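Local coordinates for protein cytochrome P450 CYP260B1 (Sorangium cellulosum, PDB 5HIW) that belongs to the cytochrome P450 family and binds haem, holding the iron-containing protoporphyrin IX in a buried pocket within a largely helical fold, at residues 236-241 with 385-390; 56-61 with 286-291; 201-206 with 220-225; 267-272 with 326-331. All blocks are in the same frame, centred on the assembly; numbering follows the deposited sequence.

Interaction 1: residues 236-241 with 385-390; sequences MLANLL and DQIPAL. With HEM (protoporphyrin IX containing Fe), chain B.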
# COMPACT_ATOMS: atom_id res chain seq x y z
N MET A 236 3.86 -4.07 -0.43
CA MET A 236 3.02 -5.28 -0.69
C MET A 236 3.75 -6.37 -1.40
O MET A 236 3.69 -7.57 -1.03
CB MET A 236 1.74 -4.93 -1.46
CG MET A 236 0.95 -6.18 -1.97
SD MET A 236 -0.75 -5.68 -2.36
CE MET A 236 -1.46 -7.31 -2.66
N LEU A 237 4.50 -5.99 -2.45
CA LEU A 237 5.31 -6.96 -3.14
C LEU A 237 6.39 -7.51 -2.25
O LEU A 237 6.63 -8.73 -2.29
CB LEU A 237 5.91 -6.38 -4.42
CG LEU A 237 4.94 -5.97 -5.58
CD1 LEU A 237 5.71 -5.23 -6.69
CD2 LEU A 237 4.24 -7.19 -6.10
N ALA A 238 7.02 -6.66 -1.44
CA ALA A 238 8.07 -7.09 -0.59
C ALA A 238 7.54 -8.19 0.36
O ALA A 238 8.12 -9.25 0.50
CB ALA A 238 8.64 -5.96 0.25
N ASN A 239 6.41 -7.93 1.01
CA ASN A 239 5.95 -8.91 2.02
C ASN A 239 5.31 -10.15 1.42
O ASN A 239 5.32 -11.20 2.04
CB ASN A 239 5.00 -8.21 2.93
CG ASN A 239 5.66 -7.14 3.78
OD1 ASN A 239 6.86 -6.88 3.69
ND2 ASN A 239 4.91 -6.58 4.65
N LEU A 240 4.88 -10.10 0.15
CA LEU A 240 4.47 -11.26 -0.57
C LEU A 240 5.66 -12.14 -0.82
O LEU A 240 5.67 -13.36 -0.57
CB LEU A 240 3.77 -10.84 -1.87
CG LEU A 240 3.41 -11.95 -2.82
CD1 LEU A 240 2.66 -13.06 -2.17
CD2 LEU A 240 2.72 -11.42 -4.10
N LEU A 241 6.76 -11.54 -1.27
CA LEU A 241 7.90 -12.33 -1.51
C LEU A 241 8.42 -12.94 -0.17
O LEU A 241 8.87 -14.04 -0.20
CB LEU A 241 8.99 -11.48 -2.13
CG LEU A 241 8.69 -11.18 -3.61
CD1 LEU A 241 9.76 -10.22 -4.03
CD2 LEU A 241 8.65 -12.36 -4.51
N ASP A 385 13.94 -5.09 5.85
CA ASP A 385 14.93 -4.20 5.29
C ASP A 385 15.56 -4.62 4.03
O ASP A 385 16.16 -3.76 3.34
CB ASP A 385 15.95 -3.78 6.38
CG ASP A 385 16.81 -4.91 6.86
OD1 ASP A 385 16.65 -6.09 6.49
OD2 ASP A 385 17.68 -4.58 7.67
N GLN A 386 15.45 -5.89 3.67
CA GLN A 386 15.90 -6.45 2.42
C GLN A 386 15.34 -7.86 2.28
O GLN A 386 14.83 -8.46 3.28
CB GLN A 386 17.45 -6.49 2.27
CG GLN A 386 18.13 -7.05 3.53
CD GLN A 386 19.58 -7.42 3.27
OE1 GLN A 386 19.88 -7.99 2.25
NE2 GLN A 386 20.45 -7.12 4.18
N ILE A 387 15.42 -8.37 1.07
CA ILE A 387 14.84 -9.65 0.68
C ILE A 387 15.85 -10.46 -0.08
O ILE A 387 15.78 -10.66 -1.30
CB ILE A 387 13.52 -9.53 -0.12
CG1 ILE A 387 12.58 -8.59 0.59
CG2 ILE A 387 12.90 -10.91 -0.20
CD1 ILE A 387 11.48 -8.15 -0.32
N PRO A 388 16.86 -10.94 0.65
CA PRO A 388 17.96 -11.66 -0.01
C PRO A 388 17.52 -12.99 -0.58
O PRO A 388 17.09 -13.85 0.18
CB PRO A 388 18.96 -11.89 1.15
CG PRO A 388 18.44 -11.19 2.34
CD PRO A 388 16.97 -10.94 2.12
N ALA A 389 17.71 -13.22 -1.87
CA ALA A 389 17.36 -14.47 -2.50
C ALA A 389 18.46 -15.11 -3.35
O ALA A 389 19.37 -14.44 -3.84
CB ALA A 389 16.12 -14.31 -3.35
N LEU A 390 18.33 -16.43 -3.51
CA LEU A 390 19.15 -17.24 -4.34
C LEU A 390 18.34 -17.62 -5.50
O LEU A 390 17.17 -17.98 -5.34
CB LEU A 390 19.54 -18.53 -3.59
CG LEU A 390 20.30 -18.31 -2.29
CD1 LEU A 390 20.63 -19.66 -1.67
CD2 LEU A 390 21.55 -17.49 -2.50
CHA HEM B . -6.82 4.25 0.31
CHB HEM B . -3.67 0.72 1.39
CHC HEM B . -2.46 0.38 -3.24
CHD HEM B . -4.84 4.46 -4.04
C1A HEM B . -6.14 3.29 1.00
C2A HEM B . -6.28 3.00 2.39
C3A HEM B . -5.42 1.97 2.69
C4A HEM B . -4.66 1.72 1.50
CMA HEM B . -5.22 1.34 4.08
CAA HEM B . -7.32 3.59 3.33
CBA HEM B . -6.85 4.98 3.82
CGA HEM B . -7.68 5.50 4.93
O1A HEM B . -8.81 4.98 5.19
O2A HEM B . -7.18 6.33 5.74
C1B HEM B . -3.04 0.35 0.27
C2B HEM B . -2.15 -0.78 0.21
C3B HEM B . -1.82 -0.88 -1.13
C4B HEM B . -2.48 0.21 -1.86
CMB HEM B . -1.60 -1.68 1.33
CAB HEM B . -0.89 -1.87 -1.60
CBB HEM B . -0.24 -1.95 -2.71
C1C HEM B . -3.02 1.48 -3.89
C2C HEM B . -2.88 1.68 -5.30
C3C HEM B . -3.55 2.85 -5.51
C4C HEM B . -4.04 3.36 -4.27
CMC HEM B . -2.11 0.71 -6.16
CAC HEM B . -3.76 3.55 -6.79
CBC HEM B . -3.81 2.88 -7.93
C1D HEM B . -5.57 4.69 -2.88
C2D HEM B . -6.50 5.85 -2.83
C3D HEM B . -7.05 5.81 -1.62
C4D HEM B . -6.48 4.62 -0.97
CMD HEM B . -6.71 6.92 -3.88
CAD HEM B . -8.14 6.72 -1.05
CBD HEM B . -9.49 6.06 -1.32
CGD HEM B . -10.67 6.90 -0.82
O1D HEM B . -10.54 7.79 0.09
O2D HEM B . -11.84 6.72 -1.29
NA HEM B . -5.13 2.46 0.48
NB HEM B . -3.29 0.80 -0.99
NC HEM B . -3.75 2.41 -3.30
ND HEM B . -5.58 3.99 -1.73
FE HEM B . -4.49 2.41 -1.38
O HOH W 1 -2.78 3.82 -0.77

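Interaction 2: residues 56-61 with 286-291; sequences ETFSTR and ATIGGE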
# COMPACT_ATOMS: atom_id res chain seq x y z
N GLU A 56 -18.31 10.29 10.33
CA GLU A 56 -18.72 11.63 10.72
C GLU A 56 -18.02 11.98 12.01
O GLU A 56 -17.58 13.09 12.14
CB GLU A 56 -20.26 11.75 10.91
CG GLU A 56 -21.07 11.66 9.61
CD GLU A 56 -20.66 12.64 8.50
OE1 GLU A 56 -20.82 13.88 8.67
OE2 GLU A 56 -20.21 12.16 7.43
N THR A 57 -17.91 11.03 12.92
CA THR A 57 -17.20 11.26 14.17
C THR A 57 -15.68 11.16 13.94
O THR A 57 -14.92 11.92 14.50
CB THR A 57 -17.58 10.22 15.21
OG1 THR A 57 -19.01 10.17 15.33
CG2 THR A 57 -16.91 10.52 16.54
N PHE A 58 -15.25 10.20 13.11
CA PHE A 58 -13.82 9.96 12.91
C PHE A 58 -13.47 10.32 11.46
O PHE A 58 -13.71 9.53 10.56
CB PHE A 58 -13.51 8.50 13.27
CG PHE A 58 -13.94 8.10 14.68
CD1 PHE A 58 -13.20 8.49 15.81
CD2 PHE A 58 -15.03 7.28 14.87
CE1 PHE A 58 -13.59 8.06 17.09
CE2 PHE A 58 -15.43 6.87 16.16
CZ PHE A 58 -14.69 7.26 17.26
N SER A 59 -13.07 11.56 11.22
CA SER A 59 -12.86 12.00 9.85
C SER A 59 -11.44 11.78 9.33
O SER A 59 -10.53 11.35 10.05
CB SER A 59 -13.19 13.49 9.74
OG SER A 59 -12.24 14.23 10.44
N THR A 60 -11.22 12.22 8.12
CA THR A 60 -9.89 12.22 7.52
C THR A 60 -9.25 13.62 7.51
O THR A 60 -8.41 13.94 6.68
CB THR A 60 -9.94 11.56 6.12
OG1 THR A 60 -10.99 12.12 5.33
CG2 THR A 60 -10.12 10.06 6.24
N ARG A 61 -9.71 14.47 8.41
CA ARG A 61 -9.25 15.88 8.41
C ARG A 61 -7.73 16.01 8.46
O ARG A 61 -7.16 16.89 7.81
CB ARG A 61 -9.89 16.61 9.63
CG ARG A 61 -9.52 18.10 9.75
CD ARG A 61 -9.92 18.65 11.08
NE ARG A 61 -11.35 18.73 11.16
CZ ARG A 61 -12.06 19.78 10.73
NH1 ARG A 61 -11.47 20.83 10.17
NH2 ARG A 61 -13.36 19.77 10.85
N ALA A 286 -15.60 11.10 21.93
CA ALA A 286 -16.17 9.78 21.80
C ALA A 286 -15.42 8.88 22.70
O ALA A 286 -14.35 9.24 23.25
CB ALA A 286 -16.12 9.28 20.32
N THR A 287 -15.99 7.71 22.89
CA THR A 287 -15.37 6.66 23.68
C THR A 287 -15.23 5.37 22.87
O THR A 287 -16.14 4.95 22.18
CB THR A 287 -16.20 6.38 24.96
OG1 THR A 287 -15.52 5.41 25.77
CG2 THR A 287 -17.63 5.90 24.62
N ILE A 288 -14.06 4.74 22.97
CA ILE A 288 -13.79 3.51 22.25
C ILE A 288 -13.02 2.70 23.25
O ILE A 288 -12.05 3.20 23.86
CB ILE A 288 -12.86 3.76 21.02
CG1 ILE A 288 -13.49 4.69 19.96
CG2 ILE A 288 -12.44 2.42 20.39
CD1 ILE A 288 -14.71 4.14 19.26
N GLY A 289 -13.38 1.45 23.38
CA GLY A 289 -12.77 0.59 24.38
C GLY A 289 -12.62 1.24 25.73
O GLY A 289 -11.66 0.91 26.42
N GLY A 290 -13.51 2.19 26.08
CA GLY A 290 -13.70 2.59 27.47
C GLY A 290 -12.85 3.78 27.81
O GLY A 290 -12.83 4.27 28.94
N GLU A 291 -12.11 4.23 26.82
CA GLU A 291 -11.26 5.32 27.00
C GLU A 291 -11.95 6.45 26.30
O GLU A 291 -12.64 6.23 25.29
CB GLU A 291 -9.92 5.03 26.37
CG GLU A 291 -9.21 3.82 26.98
CD GLU A 291 -8.72 4.03 28.43
OE1 GLU A 291 -8.48 5.17 28.84
OE2 GLU A 291 -8.54 3.03 29.14

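Interaction 3: residues 201-206 with 220-225; sequences GEIARA and GVVLTL. With HEM (protoporphyrin IX containing Fe), chain B.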
# COMPACT_ATOMS: atom_id res chain seq x y z
N GLY A 201 -4.93 8.41 -20.26
CA GLY A 201 -6.02 8.56 -21.29
C GLY A 201 -7.46 8.18 -20.91
O GLY A 201 -8.40 8.94 -21.21
N GLU A 202 -7.66 7.04 -20.25
CA GLU A 202 -8.98 6.65 -19.72
C GLU A 202 -9.43 7.68 -18.68
O GLU A 202 -10.62 7.95 -18.53
CB GLU A 202 -8.95 5.30 -18.95
CG GLU A 202 -8.59 4.03 -19.75
CD GLU A 202 -9.80 3.29 -20.27
OE1 GLU A 202 -10.92 3.62 -19.79
OE2 GLU A 202 -9.60 2.37 -21.10
N ILE A 203 -8.51 8.25 -17.92
CA ILE A 203 -8.93 9.19 -16.85
C ILE A 203 -9.45 10.47 -17.51
O ILE A 203 -10.49 11.03 -17.12
CB ILE A 203 -7.76 9.53 -15.91
CG1 ILE A 203 -7.52 8.41 -14.92
CG2 ILE A 203 -8.04 10.74 -15.10
CD1 ILE A 203 -6.07 8.34 -14.45
N ALA A 204 -8.74 10.92 -18.54
CA ALA A 204 -9.14 12.19 -19.18
C ALA A 204 -10.54 12.04 -19.72
O ALA A 204 -11.39 12.90 -19.54
CB ALA A 204 -8.14 12.60 -20.22
N ARG A 205 -10.82 10.89 -20.30
CA ARG A 205 -12.17 10.56 -20.77
C ARG A 205 -13.24 10.32 -19.70
O ARG A 205 -14.40 10.76 -19.88
CB ARG A 205 -12.08 9.45 -21.87
CG ARG A 205 -11.40 10.05 -23.13
CD ARG A 205 -11.06 9.12 -24.31
NE ARG A 205 -10.24 7.95 -23.96
CZ ARG A 205 -10.72 6.77 -23.49
NH1 ARG A 205 -12.03 6.55 -23.29
NH2 ARG A 205 -9.85 5.79 -23.21
N ALA A 206 -12.90 9.73 -18.56
CA ALA A 206 -13.81 9.61 -17.44
C ALA A 206 -14.16 10.91 -16.75
O ALA A 206 -15.22 11.02 -16.12
CB ALA A 206 -13.23 8.68 -16.38
N GLY A 220 -4.72 15.95 -11.31
CA GLY A 220 -5.13 15.72 -9.95
C GLY A 220 -5.41 14.25 -9.66
O GLY A 220 -4.98 13.70 -8.62
N VAL A 221 -6.22 13.66 -10.55
CA VAL A 221 -6.58 12.25 -10.39
C VAL A 221 -5.29 11.40 -10.46
O VAL A 221 -5.04 10.51 -9.63
CB VAL A 221 -7.64 11.81 -11.45
CG1 VAL A 221 -7.82 10.29 -11.42
CG2 VAL A 221 -8.94 12.53 -11.20
N VAL A 222 -4.50 11.64 -11.48
CA VAL A 222 -3.25 10.88 -11.70
C VAL A 222 -2.36 11.01 -10.47
O VAL A 222 -1.87 10.00 -9.99
CB VAL A 222 -2.49 11.32 -12.97
CG1 VAL A 222 -1.10 10.67 -13.10
CG2 VAL A 222 -3.29 11.03 -14.22
N LEU A 223 -2.15 12.22 -9.97
CA LEU A 223 -1.24 12.39 -8.82
C LEU A 223 -1.79 11.67 -7.63
O LEU A 223 -1.03 11.06 -6.84
CB LEU A 223 -0.98 13.85 -8.47
CG LEU A 223 0.08 14.38 -9.43
CD1 LEU A 223 0.10 15.93 -9.58
CD2 LEU A 223 1.45 13.89 -9.04
N THR A 224 -3.12 11.66 -7.45
CA THR A 224 -3.66 10.85 -6.35
C THR A 224 -3.34 9.37 -6.51
O THR A 224 -2.94 8.72 -5.46
CB THR A 224 -5.16 11.11 -6.15
OG1 THR A 224 -5.32 12.43 -5.64
CG2 THR A 224 -5.80 10.15 -5.22
N LEU A 225 -3.43 8.85 -7.74
CA LEU A 225 -3.12 7.47 -7.96
C LEU A 225 -1.62 7.19 -7.77
O LEU A 225 -1.26 6.12 -7.27
CB LEU A 225 -3.53 7.00 -9.33
CG LEU A 225 -5.10 7.13 -9.57
CD1 LEU A 225 -5.47 6.76 -10.98
CD2 LEU A 225 -5.88 6.31 -8.53
CHA HEM B . -6.82 4.25 0.31
CHB HEM B . -3.67 0.72 1.39
CHC HEM B . -2.46 0.38 -3.24
CHD HEM B . -4.84 4.46 -4.04
C1A HEM B . -6.14 3.29 1.00
C2A HEM B . -6.28 3.00 2.39
C3A HEM B . -5.42 1.97 2.69
C4A HEM B . -4.66 1.72 1.50
CMA HEM B . -5.22 1.34 4.08
CAA HEM B . -7.32 3.59 3.33
CBA HEM B . -6.85 4.98 3.82
CGA HEM B . -7.68 5.50 4.93
O1A HEM B . -8.81 4.98 5.19
O2A HEM B . -7.18 6.33 5.74
C1B HEM B . -3.04 0.35 0.27
C2B HEM B . -2.15 -0.78 0.21
C3B HEM B . -1.82 -0.88 -1.13
C4B HEM B . -2.48 0.21 -1.86
CMB HEM B . -1.60 -1.68 1.33
CAB HEM B . -0.89 -1.87 -1.60
CBB HEM B . -0.24 -1.95 -2.71
C1C HEM B . -3.02 1.48 -3.89
C2C HEM B . -2.88 1.68 -5.30
C3C HEM B . -3.55 2.85 -5.51
C4C HEM B . -4.04 3.36 -4.27
CMC HEM B . -2.11 0.71 -6.16
CAC HEM B . -3.76 3.55 -6.79
CBC HEM B . -3.81 2.88 -7.93
C1D HEM B . -5.57 4.69 -2.88
C2D HEM B . -6.50 5.85 -2.83
C3D HEM B . -7.05 5.81 -1.62
C4D HEM B . -6.48 4.62 -0.97
CMD HEM B . -6.71 6.92 -3.88
CAD HEM B . -8.14 6.72 -1.05
CBD HEM B . -9.49 6.06 -1.32
CGD HEM B . -10.67 6.90 -0.82
O1D HEM B . -10.54 7.79 0.09
O2D HEM B . -11.84 6.72 -1.29
NA HEM B . -5.13 2.46 0.48
NB HEM B . -3.29 0.80 -0.99
NC HEM B . -3.75 2.41 -3.30
ND HEM B . -5.58 3.99 -1.73
FE HEM B . -4.49 2.41 -1.38
O HOH W 1 -2.78 3.82 -0.77

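Interaction 4: residues 267-272 with 326-331; sequences ESTRWC and VGMLNF. With HEM (protoporphyrin IX containing Fe), chain B.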
# COMPACT_ATOMS: atom_id res chain seq x y z
N GLU A 267 -3.59 -14.50 1.65
CA GLU A 267 -2.99 -14.99 2.93
C GLU A 267 -1.70 -14.25 3.33
O GLU A 267 -1.54 -13.92 4.49
CB GLU A 267 -2.77 -16.48 2.85
CG GLU A 267 -2.12 -17.16 4.03
CD GLU A 267 -2.89 -17.08 5.34
OE1 GLU A 267 -3.84 -16.35 5.50
OE2 GLU A 267 -2.48 -17.79 6.30
N SER A 268 -0.86 -13.82 2.35
CA SER A 268 0.32 -12.98 2.61
C SER A 268 -0.06 -11.68 3.19
O SER A 268 0.60 -11.16 4.11
CB SER A 268 1.23 -12.81 1.35
OG SER A 268 0.76 -11.80 0.40
N THR A 269 -1.20 -11.13 2.73
CA THR A 269 -1.62 -9.86 3.27
C THR A 269 -2.16 -9.99 4.71
O THR A 269 -2.19 -9.00 5.42
CB THR A 269 -2.59 -9.02 2.42
OG1 THR A 269 -3.88 -9.65 2.35
CG2 THR A 269 -2.01 -8.81 1.04
N ARG A 270 -2.64 -11.17 5.08
CA ARG A 270 -3.08 -11.38 6.51
C ARG A 270 -1.86 -11.66 7.42
O ARG A 270 -1.66 -11.02 8.48
CB ARG A 270 -4.07 -12.55 6.59
CG ARG A 270 -4.56 -12.79 8.01
CD ARG A 270 -5.15 -14.16 8.18
NE ARG A 270 -4.10 -15.10 8.09
CZ ARG A 270 -3.21 -15.35 9.03
NH1 ARG A 270 -3.23 -14.73 10.18
NH2 ARG A 270 -2.33 -16.30 8.79
N TRP A 271 -1.06 -12.60 6.99
CA TRP A 271 0.09 -13.07 7.77
C TRP A 271 1.18 -12.02 7.89
O TRP A 271 1.90 -11.90 8.90
CB TRP A 271 0.66 -14.29 7.08
CG TRP A 271 1.69 -14.95 7.78
CD1 TRP A 271 1.56 -15.75 8.92
CD2 TRP A 271 3.06 -14.91 7.47
NE1 TRP A 271 2.77 -16.15 9.33
CE2 TRP A 271 3.72 -15.64 8.48
CE3 TRP A 271 3.80 -14.25 6.52
CZ2 TRP A 271 5.12 -15.79 8.50
CZ3 TRP A 271 5.20 -14.40 6.53
CH2 TRP A 271 5.84 -15.16 7.52
N CYS A 272 1.34 -11.19 6.85
CA CYS A 272 2.40 -10.16 6.89
C CYS A 272 1.97 -8.95 6.07
O CYS A 272 2.61 -8.61 5.05
CB CYS A 272 3.69 -10.75 6.34
SG CYS A 272 5.18 -9.71 6.75
N VAL A 326 -10.76 -13.78 4.74
CA VAL A 326 -11.43 -12.53 4.36
C VAL A 326 -11.40 -11.54 5.56
O VAL A 326 -11.08 -11.90 6.66
CB VAL A 326 -12.89 -12.81 3.90
CG1 VAL A 326 -12.91 -13.76 2.73
CG2 VAL A 326 -13.69 -13.38 5.04
N GLY A 327 -11.72 -10.29 5.33
CA GLY A 327 -11.91 -9.33 6.38
C GLY A 327 -10.61 -8.71 6.88
O GLY A 327 -10.58 -8.03 7.92
N MET A 328 -9.56 -8.87 6.09
CA MET A 328 -8.27 -8.20 6.38
C MET A 328 -8.43 -6.67 6.31
O MET A 328 -9.33 -6.15 5.66
CB MET A 328 -7.22 -8.74 5.40
CG MET A 328 -6.66 -10.11 5.75
SD MET A 328 -7.63 -11.41 4.94
CE MET A 328 -7.12 -11.28 3.25
N LEU A 329 -7.54 -5.93 6.98
CA LEU A 329 -7.64 -4.50 7.12
C LEU A 329 -6.58 -3.78 6.28
O LEU A 329 -6.42 -2.56 6.44
CB LEU A 329 -7.42 -4.13 8.58
CG LEU A 329 -8.62 -4.54 9.50
CD1 LEU A 329 -8.27 -4.24 10.92
CD2 LEU A 329 -9.91 -3.92 9.15
N ASN A 330 -5.79 -4.54 5.53
CA ASN A 330 -4.63 -3.96 4.75
C ASN A 330 -5.06 -2.88 3.81
O ASN A 330 -4.26 -2.04 3.53
CB ASN A 330 -3.79 -5.01 4.05
CG ASN A 330 -4.59 -5.88 3.07
OD1 ASN A 330 -5.59 -6.45 3.43
ND2 ASN A 330 -4.15 -5.96 1.82
N PHE A 331 -6.29 -2.95 3.25
CA PHE A 331 -6.80 -1.94 2.35
C PHE A 331 -7.82 -1.06 3.08
O PHE A 331 -8.58 -0.33 2.46
CB PHE A 331 -7.43 -2.64 1.13
CG PHE A 331 -6.46 -3.30 0.19
CD1 PHE A 331 -5.40 -2.61 -0.36
CD2 PHE A 331 -6.64 -4.63 -0.20
CE1 PHE A 331 -4.51 -3.23 -1.25
CE2 PHE A 331 -5.75 -5.26 -1.04
CZ PHE A 331 -4.72 -4.57 -1.62
CHA HEM B . -6.82 4.25 0.31
CHB HEM B . -3.67 0.72 1.39
CHC HEM B . -2.46 0.38 -3.24
CHD HEM B . -4.84 4.46 -4.04
C1A HEM B . -6.14 3.29 1.00
C2A HEM B . -6.28 3.00 2.39
C3A HEM B . -5.42 1.97 2.69
C4A HEM B . -4.66 1.72 1.50
CMA HEM B . -5.22 1.34 4.08
CAA HEM B . -7.32 3.59 3.33
CBA HEM B . -6.85 4.98 3.82
CGA HEM B . -7.68 5.50 4.93
O1A HEM B . -8.81 4.98 5.19
O2A HEM B . -7.18 6.33 5.74
C1B HEM B . -3.04 0.35 0.27
C2B HEM B . -2.15 -0.78 0.21
C3B HEM B . -1.82 -0.88 -1.13
C4B HEM B . -2.48 0.21 -1.86
CMB HEM B . -1.60 -1.68 1.33
CAB HEM B . -0.89 -1.87 -1.60
CBB HEM B . -0.24 -1.95 -2.71
C1C HEM B . -3.02 1.48 -3.89
C2C HEM B . -2.88 1.68 -5.30
C3C HEM B . -3.55 2.85 -5.51
C4C HEM B . -4.04 3.36 -4.27
CMC HEM B . -2.11 0.71 -6.16
CAC HEM B . -3.76 3.55 -6.79
CBC HEM B . -3.81 2.88 -7.93
C1D HEM B . -5.57 4.69 -2.88
C2D HEM B . -6.50 5.85 -2.83
C3D HEM B . -7.05 5.81 -1.62
C4D HEM B . -6.48 4.62 -0.97
CMD HEM B . -6.71 6.92 -3.88
CAD HEM B . -8.14 6.72 -1.05
CBD HEM B . -9.49 6.06 -1.32
CGD HEM B . -10.67 6.90 -0.82
O1D HEM B . -10.54 7.79 0.09
O2D HEM B . -11.84 6.72 -1.29
NA HEM B . -5.13 2.46 0.48
NB HEM B . -3.29 0.80 -0.99
NC HEM B . -3.75 2.41 -3.30
ND HEM B . -5.58 3.99 -1.73
FE HEM B . -4.49 2.41 -1.38
O HOH W 2 -5.41 -8.53 0.24
O HOH W 1 -2.78 3.82 -0.77

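Interaction 1: residues 236-241 with 385-390
With CG2 set opposite the backbone N (chi1 -49° for CG1) and the chain running out almost straight through CD1 (chi2 164°), I387 sends its two branches to separate places on helix 232-245. The longer branch reaches A238: CD1 lies 3.6 Å from the A238 CB and equally close to its CA and carbonyl O, meeting the small side chain and the backbone beside it. The shorter branch turns to the next turn of the helix, where I387 CG2 is 4.4 Å from L241 CB, a looser touch. A238 and L241 are three residues apart and lie on the same flank, so a single isoleucine spans one helical turn. The side chains that meet are apolar and buried, and no hydrogen bond crosses between the segments; the small side chain of A238 lets the methyl come up to the helix backbone.

M236, on another flank of the helix, faces the haem. Its CG is anti to the backbone N (chi1 170°) and the rest of the chain is extended, which lays the thioether along a vinyl group: SD is 3.8 Å from haem CBB, and M236 CB lies as near to the same atom.

The helix is the C-terminal half of the P450 I-helix. Helix 341-358 packs against L237, L240 and L241, helix 261-271 against M236 and L240, and helix 123-128 against A238 and L241. I387 enters just before strand 388-390, the middle strand of a three-stranded antiparallel sheet between 120-122 and 363-364, and its backbone N bonds to E122.

Interaction 2: residues 56-61 with 286-291
The F58 ring takes the T57 methyl on one face, with CG2 3.9 Å above the plane and over its centre, while its far corner, CZ, meets A286 and I288 at a slant. Two apolar groups converge on that corner: I288 CD1 comes to 3.7 Å from F58 CZ, and A286 CB to 3.9 Å from the same atom. F58 and I288 approach from opposite directions, and CD1 settles obliquely beside CZ. T57 CG2 also reaches A286 CB at 4.1 Å. Its position opposite the backbone N (chi1 -53° for OG1) puts the methyl over the ring and leaves OG1 to bond to D54.

Away from the ring, the chain at S59 is held by an ST turn, in which S59 OG accepts from R61 N; S59 and R61 both also bind E283. Across the contact, I288 to E291 make a type I' turn whose two middle residues, G289 and G290, have positive phi. E291 O accepts from both I288 N and T287 OG1, the latter at 3.0 Å and from well above the carbonyl plane (63°). V51 of helix 45-53 touches both F58 and I288.

Strands 286-288 and 291-293, joined by this tight turn, form a beta-hairpin with a two-residue loop, the small second sheet of the P450 fold, lying here against edge strand 58-59 of the larger mixed sheet, with the F58 side chain about 10 Å from the haem.

Interaction 3: residues 201-206 with 220-225
Between G201 and A206, helix 199-209 puts one side chain, I203, into the surface formed by V221, V222 and L225 of helix 218-229. At the start of the segment G201 lies on the side away from the partner helix, its N bonded to T198, and E202 points elsewhere too, its carboxylate shared between R94 and R98 in salt bridges. I203 then turns to the other helix with CG2 anti to its backbone N (chi1 -79° for CG1). That branch meets V221 tip to tip, with I203 CG2 3.7 Å from V221 CG1. The longer branch runs on to two further residues: I203 CD1 is 3.9 Å from V222 CG2, which it meets at a slant, and as far from L225 CD1, which it meets end on. F140 of helix 130-140 also touches I203, V222 and L225, closing this apolar cluster.

These are the H helix and the N-terminal half of the I-helix of the P450 fold, their local axes 10.4 Å apart at closest approach and running at 132° to each other. The I-helix side carries on to the haem: T224 CG2 lies 3.6 Å from methyl CMD, and L225 CD2 is 3.9 Å from vinyl carbon CAC. Further along the first segment, A206 takes no part in this cluster and packs on L86 and V90 of helix 77-90, whose F87 touches T224 and L225.

Interaction 4: residues 267-272 with 326-331
This is a buried packing contact, with one bridging water, between the end of the P450 K helix and the segment that runs into the haem-binding loop. The helix carries the ExxR motif of the family: R270 grips E267 side-on, NE to OE1 and NH2 to OE2, both at 2.9 Å and nearly straight. E267 OE2 also pairs with R323, and R270 NH1 bonds to the carbonyls of H307 and P316, so each charged group has partners beyond the other.

Packing across the contact starts at the aliphatic base of R270. M328 bends at chi2 and chi3 and crosses R270 at about a right angle, bringing its CG to 3.7 Å from R270 CB. Its methyl CE curls round to T269, 3.7 Å from OG1, whose own hydrogen bond is to E266 O. T269 then meets N330, again at about a right angle, with N330 ND2 3.5 Å from T269 CB. With N330 CG set between its backbone N and carbonyl carbon (chi1 58°), the amide comes within reach of water 2, which donates to T269 OG1 at 2.8 Å and accepts from N330 ND2 at 3.3 Å.

F331 backbone bonds to C338, which lies in the family's cysteine loop. The N330 ND2 atom sits 3.3 Å above the F331 ring plane, toward its rim, while haem C3B lies at the edge of that ring, 3.6 Å from F331 CE1.

In the fold
Three of the four contacts reach the haem: interactions 1 and 3 from the two halves of the I-helix, and interaction 4 from the start of the cysteine loop. Interactions 1 and 3 lie on opposite sides of the chain's centre, their centres 30 Å apart, whereas interactions 1 and 4 touch. N239 ND2 is 3.1 Å from C272 O, a probable hydrogen bond, L240 CD1 packs on S268 OG at 3.4 Å, and M236 SD lies 4.2 Å from F331 CZ, beside the haem. Interaction 2 touches none of the others; its centre is 24 Å from that of interaction 4 and 36 Å from that of interaction 1.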